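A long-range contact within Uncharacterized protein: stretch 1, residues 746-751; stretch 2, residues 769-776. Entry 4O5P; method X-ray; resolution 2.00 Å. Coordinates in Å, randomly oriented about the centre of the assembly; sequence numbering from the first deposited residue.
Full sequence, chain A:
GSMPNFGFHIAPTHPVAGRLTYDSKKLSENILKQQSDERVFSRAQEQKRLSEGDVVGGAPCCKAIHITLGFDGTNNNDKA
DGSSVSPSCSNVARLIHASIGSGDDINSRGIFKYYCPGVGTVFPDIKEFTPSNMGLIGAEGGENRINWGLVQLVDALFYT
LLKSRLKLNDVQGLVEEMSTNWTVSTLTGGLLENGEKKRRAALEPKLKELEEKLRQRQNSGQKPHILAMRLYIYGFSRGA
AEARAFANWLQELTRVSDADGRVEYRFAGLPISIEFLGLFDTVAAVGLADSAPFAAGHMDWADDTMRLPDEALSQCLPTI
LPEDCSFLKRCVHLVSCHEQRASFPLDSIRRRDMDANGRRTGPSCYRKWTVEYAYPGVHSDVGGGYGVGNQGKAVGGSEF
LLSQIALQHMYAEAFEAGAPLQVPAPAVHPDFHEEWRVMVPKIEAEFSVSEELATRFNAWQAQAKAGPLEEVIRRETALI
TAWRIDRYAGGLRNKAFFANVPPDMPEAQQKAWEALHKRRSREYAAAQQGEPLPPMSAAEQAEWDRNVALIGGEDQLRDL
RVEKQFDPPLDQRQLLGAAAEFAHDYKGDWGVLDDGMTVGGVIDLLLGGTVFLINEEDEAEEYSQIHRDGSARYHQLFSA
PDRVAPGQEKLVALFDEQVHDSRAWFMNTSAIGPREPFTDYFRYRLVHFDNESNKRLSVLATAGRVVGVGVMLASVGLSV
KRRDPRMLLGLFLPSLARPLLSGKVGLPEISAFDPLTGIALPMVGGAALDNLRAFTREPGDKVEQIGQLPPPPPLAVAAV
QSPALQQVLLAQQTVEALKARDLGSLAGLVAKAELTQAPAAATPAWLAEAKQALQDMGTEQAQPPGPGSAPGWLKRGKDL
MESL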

# COMPACT_ATOMS: atom_id res chain seq x y z
N GLY A 746 -4.86 30.86 -15.05
CA GLY A 746 -5.33 30.89 -13.67
C GLY A 746 -5.59 29.53 -13.04
O GLY A 746 -5.91 28.54 -13.72
N LEU A 747 -5.45 29.48 -11.71
CA LEU A 747 -5.79 28.30 -10.93
C LEU A 747 -7.30 28.01 -11.00
O LEU A 747 -8.10 28.92 -11.25
CB LEU A 747 -5.37 28.51 -9.48
CG LEU A 747 -3.89 28.65 -9.13
CD1 LEU A 747 -3.73 29.32 -7.78
CD2 LEU A 747 -3.21 27.28 -9.12
N PRO A 748 -7.70 26.74 -10.77
CA PRO A 748 -9.12 26.37 -10.82
C PRO A 748 -9.97 27.19 -9.87
O PRO A 748 -9.49 27.65 -8.83
CB PRO A 748 -9.11 24.91 -10.38
CG PRO A 748 -7.77 24.41 -10.80
CD PRO A 748 -6.84 25.57 -10.54
N GLU A 749 -11.24 27.37 -10.22
CA GLU A 749 -12.15 28.14 -9.39
C GLU A 749 -12.93 27.22 -8.47
O GLU A 749 -13.74 26.41 -8.93
CB GLU A 749 -13.07 28.97 -10.28
CG GLU A 749 -12.50 30.32 -10.68
CD GLU A 749 -12.55 31.33 -9.53
OE1 GLU A 749 -13.29 31.09 -8.55
OE2 GLU A 749 -11.85 32.36 -9.62
N ILE A 750 -12.69 27.34 -7.17
CA ILE A 750 -13.30 26.43 -6.20
C ILE A 750 -14.37 27.11 -5.36
O ILE A 750 -14.19 28.22 -4.85
CB ILE A 750 -12.24 25.81 -5.28
CG1 ILE A 750 -11.06 25.28 -6.10
CG2 ILE A 750 -12.87 24.72 -4.44
CD1 ILE A 750 -9.81 24.91 -5.30
N SER A 751 -15.51 26.43 -5.24
CA SER A 751 -16.58 26.88 -4.37
C SER A 751 -16.87 25.74 -3.41
O SER A 751 -16.74 24.56 -3.77
CB SER A 751 -17.83 27.24 -5.18
OG SER A 751 -18.43 26.08 -5.72
N LEU A 769 -2.64 32.78 -0.64
CA LEU A 769 -3.42 31.59 -0.91
C LEU A 769 -3.16 31.02 -2.31
O LEU A 769 -3.08 29.81 -2.49
CB LEU A 769 -4.91 31.88 -0.76
CG LEU A 769 -5.71 30.59 -0.73
CD1 LEU A 769 -5.45 29.89 0.60
CD2 LEU A 769 -7.18 30.85 -0.96
N ASP A 770 -3.02 31.89 -3.30
CA ASP A 770 -2.64 31.43 -4.64
C ASP A 770 -1.27 30.74 -4.60
O ASP A 770 -1.02 29.79 -5.36
CB ASP A 770 -2.59 32.58 -5.63
CG ASP A 770 -3.96 33.17 -5.94
OD1 ASP A 770 -4.99 32.63 -5.46
OD2 ASP A 770 -4.00 34.18 -6.68
N ASN A 771 -0.37 31.23 -3.75
CA ASN A 771 0.95 30.62 -3.67
C ASN A 771 0.85 29.24 -3.04
O ASN A 771 1.52 28.30 -3.47
CB ASN A 771 1.94 31.48 -2.90
CG ASN A 771 3.22 30.75 -2.59
OD1 ASN A 771 3.50 30.42 -1.43
ND2 ASN A 771 4.00 30.45 -3.63
N LEU A 772 0.02 29.13 -2.00
CA LEU A 772 -0.14 27.84 -1.34
C LEU A 772 -0.72 26.81 -2.30
O LEU A 772 -0.37 25.63 -2.24
CB LEU A 772 -1.04 27.98 -0.12
CG LEU A 772 -0.46 28.82 1.02
CD1 LEU A 772 -1.52 29.01 2.10
CD2 LEU A 772 0.80 28.18 1.60
N ARG A 773 -1.59 27.27 -3.21
CA ARG A 773 -2.28 26.41 -4.17
C ARG A 773 -1.50 26.17 -5.47
O ARG A 773 -1.99 25.47 -6.37
CB ARG A 773 -3.64 27.02 -4.54
CG ARG A 773 -4.70 26.96 -3.44
CD ARG A 773 -6.06 26.60 -4.02
NE ARG A 773 -6.67 27.72 -4.70
CZ ARG A 773 -7.20 27.66 -5.92
NH1 ARG A 773 -7.22 26.52 -6.61
NH2 ARG A 773 -7.72 28.75 -6.45
N ALA A 774 -0.32 26.76 -5.58
CA ALA A 774 0.44 26.73 -6.83
C ALA A 774 0.73 25.30 -7.27
O ALA A 774 1.05 24.44 -6.46
CB ALA A 774 1.76 27.50 -6.67
N PHE A 775 0.62 25.07 -8.57
CA PHE A 775 1.01 23.78 -9.14
C PHE A 775 2.53 23.63 -9.10
O PHE A 775 3.25 24.39 -9.76
CB PHE A 775 0.52 23.67 -10.59
CG PHE A 775 -0.95 23.40 -10.72
CD1 PHE A 775 -1.46 22.14 -10.41
CD2 PHE A 775 -1.81 24.38 -11.18
CE1 PHE A 775 -2.81 21.89 -10.54
CE2 PHE A 775 -3.16 24.13 -11.31
CZ PHE A 775 -3.66 22.89 -10.99
N THR A 776 3.03 22.67 -8.33
CA THR A 776 4.47 22.43 -8.28
C THR A 776 4.80 20.94 -8.26
O THR A 776 3.92 20.11 -7.98
CB THR A 776 5.13 23.03 -7.02
OG1 THR A 776 5.01 22.11 -5.93
CG2 THR A 776 4.51 24.36 -6.66

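The contact is small, burying 343 Å² over both sides, and rests largely on two side chains that point toward the opposing stretch: Leu747, just ahead of the strand that begins at Glu749, and Arg773, which follows the last helical residue, Leu772.

Arg773 reaches across to the backbone of stretch 1. Its guanidinium straddles the carbonyl of Pro748, with Arg773 NH2 donating a hydrogen bond to Pro748 O at 3.2 Å and Arg773 NH1 adding a weak one to the same oxygen at 3.4 Å. The oxygen lies at the edge of the guanidinium, near its plane, where the N-H groups can address it. The faces of the group, which offer no N-H, are left to apolar neighbours: Leu747 CD1 lies over one, and Ile750 CD1 over the opposite one, 3.3 Å from Arg773 NH1. The planar head is thus sandwiched between two aliphatic side chains while its edge satisfies a main-chain acceptor. No carboxylate of the other stretch pairs with it, so its polar contacts here are with a neutral carbonyl.

Leu747 is the residue most covered by the other stretch, and it packs where the helix ends. With chi1 in m and chi2 in t, its two methyls reach different parts of stretch 2. Leu747 CD1 approaches the helix, 3.7 Å from Asp770 O and 4.1 Å from Asp770 CB, whereas Leu747 CD2 lies 3.5 Å from Arg773 O and 3.8 Å from Phe775 CD2.

Phe775 extends this apolar packing. Its CA-to-CB bond points sideways, but the ring comes nearer to stretch 1, meeting Pro748 as well as Leu747; Pro748 CD is 4.0 Å from Phe775 CE2. Pro748 therefore contributes in two ways, its ring packing against Phe775 and its carbonyl receiving Arg773.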